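Local coordinates for MHC class I antigen (PDB 7CPO), which probably displays short peptides at the cell surface for T-cell inspection, as class I histocompatibility molecules do, in complex with beta2-microglobulin, at residues F10-S15 against L94-W99; R43-K48 against P60-R65; P50-V55 against Q171-Y176. One frame throughout, in Å; residues are numbered along the deposited sequence.

Contact 1. Residues F10-S15 against L94-W99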
loop_
_atom_site.group_PDB
_atom_site.type_symbol
_atom_site.label_atom_id
_atom_site.label_comp_id
_atom_site.label_asym_id
_atom_site.label_seq_id
_atom_site.Cartn_x
_atom_site.Cartn_y
_atom_site.Cartn_z
ATOM N N PHE A 10 -6.752 7.658 0.243
ATOM C CA PHE A 10 -6.423 7.224 1.594
ATOM C C PHE A 10 -5.937 8.427 2.388
ATOM O O PHE A 10 -4.889 9.006 2.069
ATOM C CB PHE A 10 -5.341 6.139 1.590
ATOM C CG PHE A 10 -5.699 4.915 0.816
ATOM C CD1 PHE A 10 -6.258 3.814 1.463
ATOM C CD2 PHE A 10 -5.434 4.841 -0.552
ATOM C CE1 PHE A 10 -6.567 2.642 0.750
ATOM C CE2 PHE A 10 -5.741 3.692 -1.270
ATOM C CZ PHE A 10 -6.305 2.573 -0.613
ATOM N N VAL A 11 -6.670 8.769 3.442
ATOM C CA VAL A 11 -6.424 9.969 4.219
ATOM C C VAL A 11 -6.184 9.568 5.666
ATOM O O VAL A 11 -6.967 8.797 6.233
ATOM C CB VAL A 11 -7.609 10.939 4.101
ATOM C CG1 VAL A 11 -7.244 12.266 4.656
ATOM C CG2 VAL A 11 -8.016 11.059 2.641
ATOM N N THR A 12 -5.128 10.122 6.273
ATOM C CA THR A 12 -4.683 9.738 7.612
ATOM C C THR A 12 -4.382 10.978 8.431
ATOM O O THR A 12 -3.602 11.839 8.006
ATOM C CB THR A 12 -3.416 8.863 7.583
ATOM O OG1 THR A 12 -3.690 7.621 6.942
ATOM C CG2 THR A 12 -2.944 8.588 8.977
ATOM N N SER A 13 -4.948 11.036 9.627
ATOM C CA SER A 13 -4.776 12.171 10.514
ATOM C C SER A 13 -4.408 11.651 11.895
ATOM O O SER A 13 -5.111 10.796 12.443
ATOM C CB SER A 13 -6.054 13.006 10.551
ATOM O OG SER A 13 -5.769 14.367 10.791
ATOM N N VAL A 14 -3.290 12.140 12.433
ATOM C CA VAL A 14 -2.777 11.761 13.745
ATOM C C VAL A 14 -2.740 13.004 14.624
ATOM O O VAL A 14 -2.373 14.087 14.153
ATOM C CB VAL A 14 -1.367 11.139 13.643
ATOM C CG1 VAL A 14 -0.953 10.545 14.982
ATOM C CG2 VAL A 14 -1.315 10.104 12.543
ATOM N N SER A 15 -3.080 12.848 15.905
ATOM C CA SER A 15 -3.176 13.995 16.802
ATOM C C SER A 15 -1.911 14.232 17.629
ATOM O O SER A 15 -1.369 15.343 17.605
ATOM C CB SER A 15 -4.391 13.852 17.719
ATOM O OG SER A 15 -4.905 15.138 18.031
ATOM N N LEU A 94 -2.344 9.805 21.999
ATOM C CA LEU A 94 -2.169 9.863 20.556
ATOM C C LEU A 94 -3.273 9.043 19.900
ATOM O O LEU A 94 -3.500 7.885 20.265
ATOM C CB LEU A 94 -0.790 9.347 20.146
ATOM C CG LEU A 94 -0.425 9.285 18.660
ATOM C CD1 LEU A 94 1.083 9.276 18.555
ATOM C CD2 LEU A 94 -1.018 8.068 17.910
ATOM N N HIS A 95 -3.943 9.640 18.921
ATOM C CA HIS A 95 -5.096 9.023 18.293
ATOM C C HIS A 95 -5.006 9.206 16.786
ATOM O O HIS A 95 -4.292 10.080 16.290
ATOM C CB HIS A 95 -6.391 9.621 18.842
ATOM C CG HIS A 95 -6.531 9.465 20.320
ATOM N ND1 HIS A 95 -6.742 8.240 20.919
ATOM C CD2 HIS A 95 -6.465 10.370 21.322
ATOM C CE1 HIS A 95 -6.813 8.404 22.228
ATOM N NE2 HIS A 95 -6.648 9.687 22.497
ATOM N N THR A 96 -5.749 8.370 16.064
ATOM C CA THR A 96 -5.695 8.325 14.611
ATOM C C THR A 96 -7.096 8.406 14.015
ATOM O O THR A 96 -8.029 7.780 14.515
ATOM C CB THR A 96 -5.015 7.045 14.145
ATOM O OG1 THR A 96 -3.704 7.000 14.703
ATOM C CG2 THR A 96 -4.870 7.039 12.632
ATOM N N PHE A 97 -7.237 9.168 12.939
ATOM C CA PHE A 97 -8.454 9.168 12.141
ATOM C C PHE A 97 -8.102 8.879 10.686
ATOM O O PHE A 97 -7.200 9.509 10.129
ATOM C CB PHE A 97 -9.180 10.496 12.256
ATOM C CG PHE A 97 -10.600 10.428 11.823
ATOM C CD1 PHE A 97 -11.554 9.839 12.639
ATOM C CD2 PHE A 97 -10.987 10.931 10.591
ATOM C CE1 PHE A 97 -12.889 9.767 12.234
ATOM C CE2 PHE A 97 -12.307 10.863 10.186
ATOM C CZ PHE A 97 -13.262 10.284 11.009
ATOM N N GLN A 98 -8.801 7.921 10.079
ATOM C CA GLN A 98 -8.525 7.484 8.717
ATOM C C GLN A 98 -9.811 7.488 7.903
ATOM O O GLN A 98 -10.897 7.220 8.419
ATOM C CB GLN A 98 -7.930 6.078 8.663
ATOM C CG GLN A 98 -6.466 5.921 9.054
ATOM C CD GLN A 98 -6.144 4.454 9.366
ATOM O OE1 GLN A 98 -6.504 3.949 10.432
ATOM N NE2 GLN A 98 -5.483 3.762 8.425
ATOM N N TRP A 99 -9.668 7.784 6.617
ATOM C CA TRP A 99 -10.781 7.880 5.687
ATOM C C TRP A 99 -10.342 7.209 4.401
ATOM O O TRP A 99 -9.295 7.567 3.856
ATOM C CB TRP A 99 -11.138 9.348 5.444
ATOM C CG TRP A 99 -12.247 9.686 4.460
ATOM C CD1 TRP A 99 -13.367 8.955 4.163
ATOM C CD2 TRP A 99 -12.347 10.898 3.695
ATOM N NE1 TRP A 99 -14.152 9.637 3.243
ATOM C CE2 TRP A 99 -13.541 10.827 2.943
ATOM C CE3 TRP A 99 -11.530 12.029 3.565
ATOM C CZ2 TRP A 99 -13.934 11.845 2.071
ATOM C CZ3 TRP A 99 -11.928 13.048 2.694
ATOM C CH2 TRP A 99 -13.116 12.945 1.964
#
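Strands 10-14 and 96-99 run antiparallel, their axes 4.7 Å apart at closest approach and their directions 168° from each other. Two hydrogen-bonded pairs, Val11 with Trp99 and Ser13 with Phe97, alternate with the non-hydrogen-bonded pairs Thr12 with Gln98 and Val14 with Thr96. The straightest bond runs from Phe97 N to Ser13 O, 2.7 Å long with 172° at the hydrogen, and Ser15 N to His95 O, 3.0 Å, carries the ladder one residue past the strand end. At the non-hydrogen-bonded residues, CA-H groups turn to the neighbouring carbonyls, as from Gln98 CA to Val11 O at 3.2 Å.

On the Val11 and Trp99 face the two side chains lie alongside each other; Val11 CG2, anti to its own carbonyl carbon, reaches Trp99 CE3 at 3.8 Å. The indole is further enclosed by Tyr101, Tyr115 and Tyr117, while Phe77 of helix 62-87 meets the Phe97 ring edge-to-face. On the other face, Gln98 CG passes beside Thr12 OG1, and the amide end continues to Trp60 O of the beta2-microglobulin chain. Val14 CG1 meets Leu94 CD2 at 3.8 Å where the strand gives way to loop.

The two strands join the alpha1 and alpha2 halves of the class I groove floor, with Phe97 and Trp99 packing against the bound peptide and the Thr12 and Gln98 face resting on beta2-microglobulin.

Contact 2. Residues R43-K48 against P60-R65; sequences RRYLPK and PDYWER
The Trp63 indole is sandwiched: Pro47 CD lies over one face, 4.0 Å from the centroid of the six-membered ring in a CH-pi contact, and Tyr62 CD2 sits over the centre of the opposite face. At the rim of the indole, Tyr45 CD2 approaches Trp63 CE3 to 3.5 Å, the two rings meeting rim to rim. The edge of Tyr45 also receives Tyr62, CE2 to CE2 at 3.6 Å, with the ring planes 63° apart.

This aromatic cluster packs the start of the alpha1 helix, 62-87, against an edge strand of the groove floor, 44-47, at one end of the peptide groove. Tyr45 CG stands anti to the backbone N (chi1 179°), which sends the ring toward the helix; its hydroxyl lies 3.2 Å from Tyr62 OH, but Tyr9 and Tyr173 respectively are their stronger partners. Trp63 NE1 is taken up by Glu56.

Away from the rings, Arg44 bends at chi2 and chi3 to grip Glu64 end-on in a salt bridge. Arg44 NH2 reaches Glu64 OE2 at 2.8 Å, and Arg44 NH1 meets Glu64 OE1 at 3.2 Å along a nearly straight N-H. Both nitrogens approach from above the carboxylate plane, the two flat groups being turned 34° apart.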
loop_
_atom_site.group_PDB
_atom_site.type_symbol
_atom_site.label_atom_id
_atom_site.label_comp_id
_atom_site.label_asym_id
_atom_site.label_seq_id
_atom_site.Cartn_x
_atom_site.Cartn_y
_atom_site.Cartn_z
ATOM N N ARG A 43 0.935 21.595 1.537
ATOM C CA ARG A 43 -0.401 22.203 1.452
ATOM C C ARG A 43 -0.889 22.282 0.012
ATOM O O ARG A 43 -1.798 23.041 -0.283
ATOM C CB ARG A 43 -0.419 23.610 2.071
ATOM C CG ARG A 43 -0.438 23.689 3.594
ATOM C CD ARG A 43 0.637 24.698 4.044
ATOM N NE ARG A 43 0.535 25.092 5.452
ATOM C CZ ARG A 43 0.250 26.323 5.887
ATOM N NH1 ARG A 43 0.069 27.336 5.032
ATOM N NH2 ARG A 43 0.184 26.554 7.192
ATOM N N ARG A 44 -0.251 21.498 -0.867
ATOM C CA ARG A 44 -0.586 21.392 -2.281
ATOM C C ARG A 44 -0.918 19.947 -2.574
ATOM O O ARG A 44 -0.216 19.055 -2.110
ATOM C CB ARG A 44 0.542 21.885 -3.164
ATOM C CG ARG A 44 1.003 23.289 -2.855
ATOM C CD ARG A 44 -0.025 24.308 -3.290
ATOM N NE ARG A 44 -0.403 24.107 -4.686
ATOM C CZ ARG A 44 -1.415 24.731 -5.289
ATOM N NH1 ARG A 44 -2.159 25.621 -4.627
ATOM N NH2 ARG A 44 -1.688 24.452 -6.557
ATOM N N TYR A 45 -2.021 19.724 -3.275
ATOM C CA TYR A 45 -2.269 18.451 -3.926
ATOM C C TYR A 45 -1.345 18.361 -5.144
ATOM O O TYR A 45 -1.401 19.219 -6.031
ATOM C CB TYR A 45 -3.750 18.414 -4.272
ATOM C CG TYR A 45 -4.374 17.235 -4.977
ATOM C CD1 TYR A 45 -4.967 16.188 -4.256
ATOM C CD2 TYR A 45 -4.507 17.230 -6.369
ATOM C CE1 TYR A 45 -5.631 15.123 -4.921
ATOM C CE2 TYR A 45 -5.174 16.178 -7.044
ATOM C CZ TYR A 45 -5.739 15.135 -6.320
ATOM O OH TYR A 45 -6.390 14.111 -7.023
ATOM N N LEU A 46 -0.467 17.363 -5.171
ATOM C CA LEU A 46 0.605 17.348 -6.158
ATOM C C LEU A 46 0.529 16.140 -7.091
ATOM O O LEU A 46 0.055 15.069 -6.707
ATOM C CB LEU A 46 1.982 17.355 -5.480
ATOM C CG LEU A 46 2.334 18.634 -4.733
ATOM C CD1 LEU A 46 3.720 18.533 -4.116
ATOM C CD2 LEU A 46 2.219 19.822 -5.680
ATOM N N PRO A 47 0.999 16.290 -8.328
ATOM C CA PRO A 47 1.086 15.138 -9.221
ATOM C C PRO A 47 2.243 14.242 -8.820
ATOM O O PRO A 47 3.301 14.714 -8.399
ATOM C CB PRO A 47 1.329 15.768 -10.597
ATOM C CG PRO A 47 1.959 17.055 -10.302
ATOM C CD PRO A 47 1.317 17.548 -9.021
ATOM N N LYS A 48 2.034 12.939 -8.964
ATOM C CA LYS A 48 3.046 11.950 -8.638
ATOM C C LYS A 48 3.492 11.142 -9.841
ATOM O O LYS A 48 4.365 10.285 -9.696
ATOM C CB LYS A 48 2.517 10.992 -7.558
ATOM C CG LYS A 48 2.209 11.692 -6.246
ATOM C CD LYS A 48 3.482 12.264 -5.605
ATOM C CE LYS A 48 4.304 11.152 -4.944
ATOM N NZ LYS A 48 5.558 11.690 -4.365
ATOM N N PRO A 60 -8.009 23.308 -16.233
ATOM C CA PRO A 60 -6.823 24.009 -15.729
ATOM C C PRO A 60 -6.895 24.338 -14.247
ATOM O O PRO A 60 -5.866 24.707 -13.669
ATOM C CB PRO A 60 -6.779 25.282 -16.595
ATOM C CG PRO A 60 -8.217 25.502 -16.974
ATOM C CD PRO A 60 -8.776 24.124 -17.191
ATOM N N ASP A 61 -8.046 24.179 -13.602
ATOM C CA ASP A 61 -8.185 24.471 -12.178
ATOM C C ASP A 61 -8.084 23.234 -11.301
ATOM O O ASP A 61 -8.255 23.340 -10.078
ATOM C CB ASP A 61 -9.516 25.170 -11.908
ATOM C CG ASP A 61 -9.664 26.461 -12.695
ATOM O OD1 ASP A 61 -10.327 26.438 -13.757
ATOM O OD2 ASP A 61 -9.103 27.487 -12.255
ATOM N N TYR A 62 -7.807 22.073 -11.906
ATOM C CA TYR A 62 -7.742 20.800 -11.193
ATOM C C TYR A 62 -6.891 20.872 -9.924
ATOM O O TYR A 62 -7.309 20.406 -8.855
ATOM C CB TYR A 62 -7.197 19.741 -12.148
ATOM C CG TYR A 62 -7.132 18.340 -11.603
ATOM C CD1 TYR A 62 -8.247 17.499 -11.642
ATOM C CD2 TYR A 62 -5.941 17.831 -11.086
ATOM C CE1 TYR A 62 -8.178 16.192 -11.160
ATOM C CE2 TYR A 62 -5.861 16.520 -10.608
ATOM C CZ TYR A 62 -6.981 15.709 -10.656
ATOM O OH TYR A 62 -6.900 14.428 -10.169
ATOM N N TRP A 63 -5.690 21.449 -10.020
ATOM C CA TRP A 63 -4.770 21.433 -8.885
ATOM C C TRP A 63 -5.228 22.377 -7.773
ATOM O O TRP A 63 -5.117 22.039 -6.586
ATOM C CB TRP A 63 -3.355 21.760 -9.368
ATOM C CG TRP A 63 -2.921 20.774 -10.416
ATOM C CD1 TRP A 63 -2.738 21.014 -11.751
ATOM C CD2 TRP A 63 -2.688 19.367 -10.228
ATOM N NE1 TRP A 63 -2.373 19.853 -12.396
ATOM C CE2 TRP A 63 -2.344 18.828 -11.482
ATOM C CE3 TRP A 63 -2.706 18.523 -9.114
ATOM C CZ2 TRP A 63 -2.037 17.478 -11.651
ATOM C CZ3 TRP A 63 -2.399 17.195 -9.282
ATOM C CH2 TRP A 63 -2.073 16.682 -10.545
ATOM N N GLU A 64 -5.766 23.549 -8.124
ATOM C CA GLU A 64 -6.272 24.443 -7.089
ATOM C C GLU A 64 -7.494 23.849 -6.399
ATOM O O GLU A 64 -7.584 23.866 -5.163
ATOM C CB GLU A 64 -6.611 25.824 -7.666
ATOM C CG GLU A 64 -5.425 26.590 -8.183
ATOM C CD GLU A 64 -4.313 26.786 -7.152
ATOM O OE1 GLU A 64 -4.601 27.136 -5.975
ATOM O OE2 GLU A 64 -3.138 26.586 -7.545
ATOM N N ARG A 65 -8.457 23.337 -7.179
ATOM C CA ARG A 65 -9.675 22.786 -6.580
ATOM C C ARG A 65 -9.350 21.640 -5.625
ATOM O O ARG A 65 -9.779 21.649 -4.465
ATOM C CB ARG A 65 -10.650 22.329 -7.670
ATOM C CG ARG A 65 -12.078 22.066 -7.168
ATOM C CD ARG A 65 -13.065 22.084 -8.332
ATOM N NE ARG A 65 -12.586 21.148 -9.314
ATOM C CZ ARG A 65 -12.277 21.448 -10.563
ATOM N NH1 ARG A 65 -12.468 22.666 -11.020
ATOM N NH2 ARG A 65 -11.797 20.503 -11.356
#

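Contact 3. Residues P50-V55 against Q171-Y176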
loop_
_atom_site.group_PDB
_atom_site.type_symbol
_atom_site.label_atom_id
_atom_site.label_comp_id
_atom_site.label_asym_id
_atom_site.label_seq_id
_atom_site.Cartn_x
_atom_site.Cartn_y
_atom_site.Cartn_z
ATOM N N PRO A 50 3.703 11.335 -14.527
ATOM C CA PRO A 50 3.668 12.325 -15.618
ATOM C C PRO A 50 2.302 12.462 -16.272
ATOM O O PRO A 50 1.968 13.535 -16.784
ATOM C CB PRO A 50 4.712 11.786 -16.614
ATOM C CG PRO A 50 5.586 10.904 -15.814
ATOM C CD PRO A 50 4.680 10.268 -14.796
ATOM N N TRP A 51 1.500 11.416 -16.277
ATOM C CA TRP A 51 0.330 11.428 -17.137
ATOM C C TRP A 51 -0.826 12.237 -16.561
ATOM O O TRP A 51 -1.711 12.644 -17.324
ATOM C CB TRP A 51 -0.112 9.990 -17.446
ATOM C CG TRP A 51 -0.359 9.053 -16.265
ATOM C CD1 TRP A 51 0.452 8.024 -15.847
ATOM C CD2 TRP A 51 -1.520 9.014 -15.407
ATOM N NE1 TRP A 51 -0.129 7.358 -14.783
ATOM C CE2 TRP A 51 -1.333 7.946 -14.492
ATOM C CE3 TRP A 51 -2.689 9.787 -15.312
ATOM C CZ2 TRP A 51 -2.271 7.639 -13.489
ATOM C CZ3 TRP A 51 -3.631 9.470 -14.315
ATOM C CH2 TRP A 51 -3.411 8.403 -13.425
ATOM N N ILE A 52 -0.833 12.515 -15.252
ATOM C CA ILE A 52 -1.967 13.239 -14.672
ATOM C C ILE A 52 -2.000 14.699 -15.121
ATOM O O ILE A 52 -3.064 15.333 -15.049
ATOM C CB ILE A 52 -1.976 13.101 -13.130
ATOM C CG1 ILE A 52 -3.249 13.691 -12.512
ATOM C CG2 ILE A 52 -0.716 13.716 -12.503
ATOM C CD1 ILE A 52 -4.524 13.203 -13.116
ATOM N N SER A 53 -0.893 15.245 -15.640
ATOM C CA SER A 53 -0.965 16.621 -16.130
ATOM C C SER A 53 -1.859 16.748 -17.358
ATOM O O SER A 53 -2.281 17.859 -17.696
ATOM C CB SER A 53 0.424 17.177 -16.442
ATOM O OG SER A 53 1.033 16.476 -17.509
ATOM N N LYS A 54 -2.190 15.642 -18.017
ATOM C CA LYS A 54 -3.127 15.721 -19.127
ATOM C C LYS A 54 -4.495 16.256 -18.695
ATOM O O LYS A 54 -5.283 16.691 -19.548
ATOM C CB LYS A 54 -3.286 14.348 -19.768
ATOM C CG LYS A 54 -2.035 13.788 -20.416
ATOM C CD LYS A 54 -2.389 12.440 -21.055
ATOM C CE LYS A 54 -1.166 11.756 -21.603
ATOM N NZ LYS A 54 -1.460 10.375 -22.038
ATOM N N VAL A 55 -4.800 16.243 -17.396
ATOM C CA VAL A 55 -6.064 16.796 -16.921
ATOM C C VAL A 55 -6.146 18.305 -17.107
ATOM O O VAL A 55 -7.220 18.883 -16.951
ATOM C CB VAL A 55 -6.276 16.420 -15.437
ATOM C CG1 VAL A 55 -5.469 17.333 -14.536
ATOM C CG2 VAL A 55 -7.724 16.476 -15.084
ATOM N N GLN A 171 -12.335 6.672 -15.363
ATOM C CA GLN A 171 -12.266 6.392 -16.788
ATOM C C GLN A 171 -11.381 7.395 -17.517
ATOM O O GLN A 171 -10.695 7.025 -18.473
ATOM C CB GLN A 171 -13.665 6.373 -17.388
ATOM C CG GLN A 171 -14.498 5.171 -16.996
ATOM C CD GLN A 171 -15.979 5.452 -17.116
ATOM O OE1 GLN A 171 -16.392 6.614 -17.197
ATOM N NE2 GLN A 171 -16.788 4.396 -17.163
ATOM N N ARG A 172 -11.374 8.657 -17.088
ATOM C CA ARG A 172 -10.435 9.618 -17.661
ATOM C C ARG A 172 -9.007 9.228 -17.335
ATOM O O ARG A 172 -8.131 9.269 -18.205
ATOM C CB ARG A 172 -10.704 11.034 -17.145
ATOM C CG ARG A 172 -11.561 11.875 -18.017
ATOM C CD ARG A 172 -11.895 13.200 -17.343
ATOM N NE ARG A 172 -13.274 13.560 -17.664
ATOM C CZ ARG A 172 -14.247 13.759 -16.780
ATOM N NH1 ARG A 172 -14.021 13.669 -15.466
ATOM N NH2 ARG A 172 -15.456 14.068 -17.224
ATOM N N TYR A 173 -8.752 8.862 -16.074
ATOM C CA TYR A 173 -7.387 8.561 -15.654
ATOM C C TYR A 173 -6.843 7.357 -16.411
ATOM O O TYR A 173 -5.694 7.370 -16.866
ATOM C CB TYR A 173 -7.354 8.323 -14.144
ATOM C CG TYR A 173 -7.685 9.553 -13.312
ATOM C CD1 TYR A 173 -7.510 10.836 -13.824
ATOM C CD2 TYR A 173 -8.177 9.432 -12.010
ATOM C CE1 TYR A 173 -7.809 11.974 -13.056
ATOM C CE2 TYR A 173 -8.468 10.552 -11.241
ATOM C CZ TYR A 173 -8.285 11.821 -11.774
ATOM O OH TYR A 173 -8.571 12.934 -11.024
ATOM N N LEU A 174 -7.670 6.326 -16.593
ATOM C CA LEU A 174 -7.206 5.111 -17.250
ATOM C C LEU A 174 -6.730 5.401 -18.660
ATOM O O LEU A 174 -5.719 4.853 -19.104
ATOM C CB LEU A 174 -8.317 4.066 -17.272
ATOM C CG LEU A 174 -8.516 3.284 -15.976
ATOM C CD1 LEU A 174 -9.838 2.561 -16.041
ATOM C CD2 LEU A 174 -7.364 2.302 -15.781
ATOM N N ASN A 175 -7.441 6.268 -19.380
ATOM C CA ASN A 175 -6.988 6.648 -20.708
ATOM C C ASN A 175 -5.714 7.482 -20.632
ATOM O O ASN A 175 -4.759 7.233 -21.371
ATOM C CB ASN A 175 -8.080 7.418 -21.445
ATOM C CG ASN A 175 -7.568 8.010 -22.749
ATOM O OD1 ASN A 175 -7.212 7.275 -23.659
ATOM N ND2 ASN A 175 -7.510 9.331 -22.834
ATOM N N TYR A 176 -5.691 8.476 -19.735
ATOM C CA TYR A 176 -4.512 9.312 -19.543
ATOM C C TYR A 176 -3.270 8.462 -19.332
ATOM O O TYR A 176 -2.242 8.674 -19.985
ATOM C CB TYR A 176 -4.697 10.232 -18.340
ATOM C CG TYR A 176 -5.643 11.366 -18.557
ATOM C CD1 TYR A 176 -6.091 11.696 -19.830
ATOM C CD2 TYR A 176 -6.107 12.115 -17.475
ATOM C CE1 TYR A 176 -6.960 12.761 -20.020
ATOM C CE2 TYR A 176 -6.975 13.167 -17.653
ATOM C CZ TYR A 176 -7.404 13.482 -18.919
ATOM O OH TYR A 176 -8.279 14.534 -19.077
HETATM O O HOH W 1 -7.991 17.671 -20.296
#
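Trp51 packs on the CB atoms of Tyr173 and Tyr176 in the tight part of this contact, which joins the loop 50-55, with its 3-10 turn at 52-54, to the end of helix 152-176. Trp51 CG takes the crowded position between the backbone N and the carbonyl carbon (chi1 54°), and the side chain crosses both tyrosines at about a right angle. Trp51 CE3 rests 3.7 Å from Tyr176 CB, and Tyr173 O lies over one face of the indole. Ile52 runs alongside Tyr173, with Ile52 CD1 3.5 Å from Tyr173 CE1. The Tyr173 hydroxyl passes beyond both segments to Tyr62 and to the backbone of the bound peptide. Equally close, Lys54 CB stands over the centre of the Tyr176 ring, 3.9 Å from the centroid in a CH-pi contact, while Arg172 O lies above the opposite face toward the rim.

The solvent side is looser: a water donates to Lys54 O and makes a weak contact, 3.4 Å, with Tyr176 OH.

From CG onward the exposed Lys54 chain is extended, placing Lys54 NZ 2.8 Å from Tyr176 O, in the carbonyl plane and on a lone pair. A carbonyl in the last turn of a helix lies at its negative dipole end, so the ammonium charge probably finds favourable electrostatics there.

All three contacts belong to the peptide-binding platform of the class I molecule. Contacts 2 and 3 are neighbours, with centres 14 Å apart, and share one packed core: Pro47 CB meets Ile52 CG2 at 3.5 Å, Tyr62 CD2 touches Val55 CG1 at the same distance, and Tyr62 OH probably hydrogen-bonds Tyr173 OH at 2.4 Å. Through Tyr45, Arg65 and Tyr173 that end of the groove reaches the bound peptide. Contact 1 lies apart, its centre 22 Å from that of contact 2 and 29 Å from that of contact 3, and meets the peptide from the floor through Phe97 and Trp99. Contacts 1 and 2 are joined by the common sheet and by helix 62-87.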